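PF14_0633 protein (Plasmodium falciparum, PDB 3IGM) binds its cognate DNA through an AP2 domain, here as a domain-swapped dimer, and is probably a sequence-specific transcription factor. Local coordinates at residues A19-F24 / S32-P37. Numbering follows the deposited sequence.
With nucleotides of chain B.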
loop_
_atom_site.group_PDB
_atom_site.type_symbol
_atom_site.label_atom_id
_atom_site.label_comp_id
_atom_site.label_asym_id
_atom_site.label_seq_id
_atom_site.Cartn_x
_atom_site.Cartn_y
_atom_site.Cartn_z
ATOM N N ALA A 19 -6.579 2.530 3.401
ATOM C CA ALA A 19 -7.928 1.960 3.328
ATOM C C ALA A 19 -8.943 3.048 3.012
ATOM O O ALA A 19 -8.735 4.229 3.353
ATOM C CB ALA A 19 -8.296 1.289 4.651
ATOM N N TRP A 20 -10.033 2.637 2.363
ATOM C CA TRP A 20 -11.220 3.450 2.183
ATOM C C TRP A 20 -12.056 3.340 3.438
ATOM O O TRP A 20 -12.305 2.227 3.917
ATOM C CB TRP A 20 -12.078 2.918 1.018
ATOM C CG TRP A 20 -11.370 2.841 -0.295
ATOM C CD1 TRP A 20 -10.806 1.737 -0.860
ATOM C CD2 TRP A 20 -11.152 3.924 -1.209
ATOM N NE1 TRP A 20 -10.242 2.068 -2.077
ATOM C CE2 TRP A 20 -10.442 3.405 -2.311
ATOM C CE3 TRP A 20 -11.488 5.288 -1.199
ATOM C CZ2 TRP A 20 -10.058 4.203 -3.405
ATOM C CZ3 TRP A 20 -11.099 6.083 -2.288
ATOM C CH2 TRP A 20 -10.399 5.532 -3.373
ATOM N N LEU A 21 -12.493 4.475 3.980
ATOM C CA LEU A 21 -13.525 4.429 5.001
ATOM C C LEU A 21 -14.821 5.000 4.451
ATOM O O LEU A 21 -14.830 6.014 3.758
ATOM C CB LEU A 21 -13.131 5.117 6.316
ATOM C CG LEU A 21 -11.775 4.961 7.011
ATOM C CD1 LEU A 21 -11.883 5.342 8.481
ATOM C CD2 LEU A 21 -11.110 3.624 6.856
ATOM N N ALA A 22 -15.904 4.295 4.734
ATOM C CA ALA A 22 -17.243 4.746 4.412
ATOM C C ALA A 22 -17.798 5.368 5.682
ATOM O O ALA A 22 -17.930 4.699 6.727
ATOM C CB ALA A 22 -18.103 3.556 3.949
ATOM N N PHE A 23 -18.072 6.660 5.594
ATOM C CA PHE A 23 -18.603 7.449 6.694
ATOM C C PHE A 23 -20.094 7.579 6.497
ATOM O O PHE A 23 -20.551 7.874 5.401
ATOM C CB PHE A 23 -17.930 8.832 6.747
ATOM C CG PHE A 23 -16.522 8.788 7.280
ATOM C CD1 PHE A 23 -16.272 9.014 8.637
ATOM C CD2 PHE A 23 -15.457 8.475 6.439
ATOM C CE1 PHE A 23 -14.987 8.943 9.147
ATOM C CE2 PHE A 23 -14.156 8.394 6.938
ATOM C CZ PHE A 23 -13.917 8.636 8.300
ATOM N N PHE A 24 -20.854 7.339 7.556
ATOM C CA PHE A 24 -22.311 7.301 7.459
ATOM C C PHE A 24 -22.913 7.813 8.756
ATOM O O PHE A 24 -22.283 7.746 9.815
ATOM C CB PHE A 24 -22.814 5.864 7.154
ATOM C CG PHE A 24 -22.462 4.838 8.220
ATOM C CD1 PHE A 24 -23.413 4.421 9.155
ATOM C CD2 PHE A 24 -21.196 4.279 8.278
ATOM C CE1 PHE A 24 -23.088 3.467 10.136
ATOM C CE2 PHE A 24 -20.861 3.334 9.254
ATOM C CZ PHE A 24 -21.806 2.924 10.179
ATOM N N SER A 32 -17.892 5.240 10.972
ATOM C CA SER A 32 -17.129 4.816 9.798
ATOM C C SER A 32 -16.923 3.310 9.737
ATOM O O SER A 32 -16.846 2.636 10.763
ATOM C CB SER A 32 -15.784 5.547 9.728
ATOM O OG SER A 32 -14.892 5.088 10.727
ATOM N N ARG A 33 -16.831 2.798 8.516
ATOM C CA ARG A 33 -16.512 1.401 8.265
ATOM C C ARG A 33 -15.279 1.331 7.359
ATOM O O ARG A 33 -15.217 1.995 6.318
ATOM C CB ARG A 33 -17.713 0.680 7.649
ATOM C CG ARG A 33 -17.460 -0.752 7.166
ATOM C CD ARG A 33 -17.516 -1.798 8.267
ATOM N NE ARG A 33 -18.824 -1.890 8.914
ATOM C CZ ARG A 33 -19.709 -2.867 8.707
ATOM N NH1 ARG A 33 -19.471 -3.852 7.843
ATOM N NH2 ARG A 33 -20.844 -2.861 9.379
ATOM N N THR A 34 -14.315 0.516 7.767
ATOM C CA THR A 34 -13.038 0.414 7.095
ATOM C C THR A 34 -12.989 -0.686 6.021
ATOM O O THR A 34 -13.378 -1.834 6.269
ATOM C CB THR A 34 -11.931 0.182 8.146
ATOM O OG1 THR A 34 -11.838 1.342 8.997
ATOM C CG2 THR A 34 -10.604 -0.066 7.477
ATOM N N PHE A 35 -12.482 -0.322 4.842
ATOM C CA PHE A 35 -12.321 -1.254 3.723
ATOM C C PHE A 35 -10.888 -1.240 3.184
ATOM O O PHE A 35 -10.530 -0.387 2.355
ATOM C CB PHE A 35 -13.308 -0.910 2.599
ATOM C CG PHE A 35 -14.751 -1.119 2.973
ATOM C CD1 PHE A 35 -15.386 -2.344 2.703
ATOM C CD2 PHE A 35 -15.474 -0.106 3.590
ATOM C CE1 PHE A 35 -16.715 -2.547 3.042
ATOM C CE2 PHE A 35 -16.812 -0.292 3.936
ATOM C CZ PHE A 35 -17.436 -1.522 3.658
ATOM N N HIS A 36 -10.071 -2.173 3.670
ATOM C CA HIS A 36 -8.709 -2.358 3.161
ATOM C C HIS A 36 -8.747 -3.053 1.803
ATOM O O HIS A 36 -9.617 -3.908 1.571
ATOM C CB HIS A 36 -7.884 -3.225 4.119
ATOM C CG HIS A 36 -7.510 -2.530 5.388
ATOM N ND1 HIS A 36 -6.444 -1.660 5.475
ATOM C CD2 HIS A 36 -8.070 -2.564 6.621
ATOM C CE1 HIS A 36 -6.355 -1.197 6.707
ATOM N NE2 HIS A 36 -7.327 -1.733 7.424
ATOM N N PRO A 37 -7.798 -2.709 0.908
ATOM C CA PRO A 37 -7.679 -3.509 -0.303
ATOM C C PRO A 37 -7.666 -4.988 0.050
ATOM O O PRO A 37 -7.045 -5.407 1.045
ATOM C CB PRO A 37 -6.330 -3.078 -0.880
ATOM C CG PRO A 37 -6.153 -1.669 -0.405
ATOM C CD PRO A 37 -6.822 -1.602 0.948
ATOM P P DC B 3 -14.745 -1.123 11.704
ATOM O OP1 DC B 3 -15.979 -1.859 12.044
ATOM O OP2 DC B 3 -14.451 -0.785 10.286
ATOM O "O5'" DC B 3 -14.752 0.204 12.599
ATOM C "C5'" DC B 3 -14.904 0.082 14.015
ATOM C "C4'" DC B 3 -14.618 1.405 14.696
ATOM O "O4'" DC B 3 -13.266 1.810 14.395
ATOM C "C3'" DC B 3 -15.475 2.570 14.210
ATOM O "O3'" DC B 3 -16.560 2.692 15.112
ATOM C "C2'" DC B 3 -14.532 3.780 14.208
ATOM C "C1'" DC B 3 -13.195 3.197 14.644
ATOM N N1 DC B 3 -11.996 3.679 13.915
ATOM C C2 DC B 3 -11.152 4.587 14.584
ATOM O O2 DC B 3 -11.432 4.961 15.738
ATOM N N3 DC B 3 -10.050 5.022 13.938
ATOM C C4 DC B 3 -9.767 4.603 12.694
ATOM N N4 DC B 3 -8.641 5.078 12.135
ATOM C C5 DC B 3 -10.622 3.686 11.992
ATOM C C6 DC B 3 -11.721 3.257 12.634
ATOM P P DG B 2 -8.104 -2.838 10.456
ATOM O OP1 DG B 2 -8.454 -3.981 9.580
ATOM O OP2 DG B 2 -7.572 -1.580 9.881
ATOM O "O5'" DG B 2 -9.385 -2.425 11.303
ATOM C "C5'" DG B 2 -10.173 -3.380 11.994
ATOM C "C4'" DG B 2 -11.250 -2.622 12.736
ATOM O "O4'" DG B 2 -10.633 -1.685 13.657
ATOM C "C3'" DG B 2 -12.173 -1.800 11.837
ATOM O "O3'" DG B 2 -13.511 -1.931 12.320
ATOM C "C2'" DG B 2 -11.658 -0.363 11.949
ATOM C "C1'" DG B 2 -10.958 -0.346 13.309
ATOM N N9 DG B 2 -9.735 0.456 13.309
ATOM C C8 DG B 2 -8.825 0.579 12.290
ATOM N N7 DG B 2 -7.825 1.364 12.569
ATOM C C5 DG B 2 -8.088 1.791 13.863
ATOM C C6 DG B 2 -7.350 2.673 14.686
ATOM O O6 DG B 2 -6.289 3.238 14.405
ATOM N N1 DG B 2 -7.944 2.852 15.934
ATOM C C2 DG B 2 -9.131 2.262 16.329
ATOM N N2 DG B 2 -9.574 2.557 17.557
ATOM N N3 DG B 2 -9.848 1.438 15.560
ATOM C C4 DG B 2 -9.266 1.251 14.335
ATOM P P DA B 4 -17.661 3.837 15.008
ATOM O OP1 DA B 4 -18.850 3.374 15.759
ATOM O OP2 DA B 4 -17.742 4.289 13.602
ATOM O "O5'" DA B 4 -17.005 5.035 15.836
ATOM C "C5'" DA B 4 -16.504 4.825 17.173
ATOM C "C4'" DA B 4 -16.078 6.172 17.737
ATOM O "O4'" DA B 4 -14.895 6.631 17.045
ATOM C "C3'" DA B 4 -17.093 7.294 17.558
ATOM O "O3'" DA B 4 -17.020 8.116 18.719
ATOM C "C2'" DA B 4 -16.667 8.019 16.274
ATOM C "C1'" DA B 4 -15.157 7.780 16.247
ATOM N N9 DA B 4 -14.557 7.545 14.929
ATOM C C8 DA B 4 -15.112 6.933 13.838
ATOM N N7 DA B 4 -14.308 6.870 12.797
ATOM C C5 DA B 4 -13.130 7.469 13.237
ATOM C C6 DA B 4 -11.884 7.737 12.626
ATOM N N6 DA B 4 -11.577 7.387 11.365
ATOM N N1 DA B 4 -10.931 8.375 13.372
ATOM C C2 DA B 4 -11.200 8.724 14.632
ATOM N N3 DA B 4 -12.336 8.535 15.303
ATOM C C4 DA B 4 -13.270 7.898 14.553
#
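A19 sets its CB over one face of the H36 imidazole, offset toward the rim, 3.8 Å from the ring centroid, in a CH-pi contact. W20 then pairs with F35 through two backbone hydrogen bonds, and its indole NE1 hydrogen-bonds to the carbonyl O of K44 in the second subunit. L21 lies alongside T34, both pointing to the DNA-facing side of the antiparallel hairpin; CD2 of L21 touches T34 OG1 and its CD1 packs on N6 of DA4 in chain B. A22 forms the next hydrogen-bonded pair with R33, and its CB meets CE2 of F35 at 4.1 Å on the face covered by the second subunit's helix 40-57. Across from F23, CB of S32 sits over the phenyl face. With OG between the backbone N and the carbonyl carbon (chi1 72°), S32 donates from OG to N7 of DA4 at 2.8 Å. F24 brings CE2 against the backbone of S32. Main-chain N-H groups of S32 and T34, turned from strand 19-26, bind phosphates of DA4 and DC3, while H36 NE2 donates to OP2 of DG2 in a bond modelled unusually short. The AP2 hairpin thus combines one direct base hydrogen bond, and apolar base contacts from L21 and F23, with phosphate anchoring along three consecutive nucleotides.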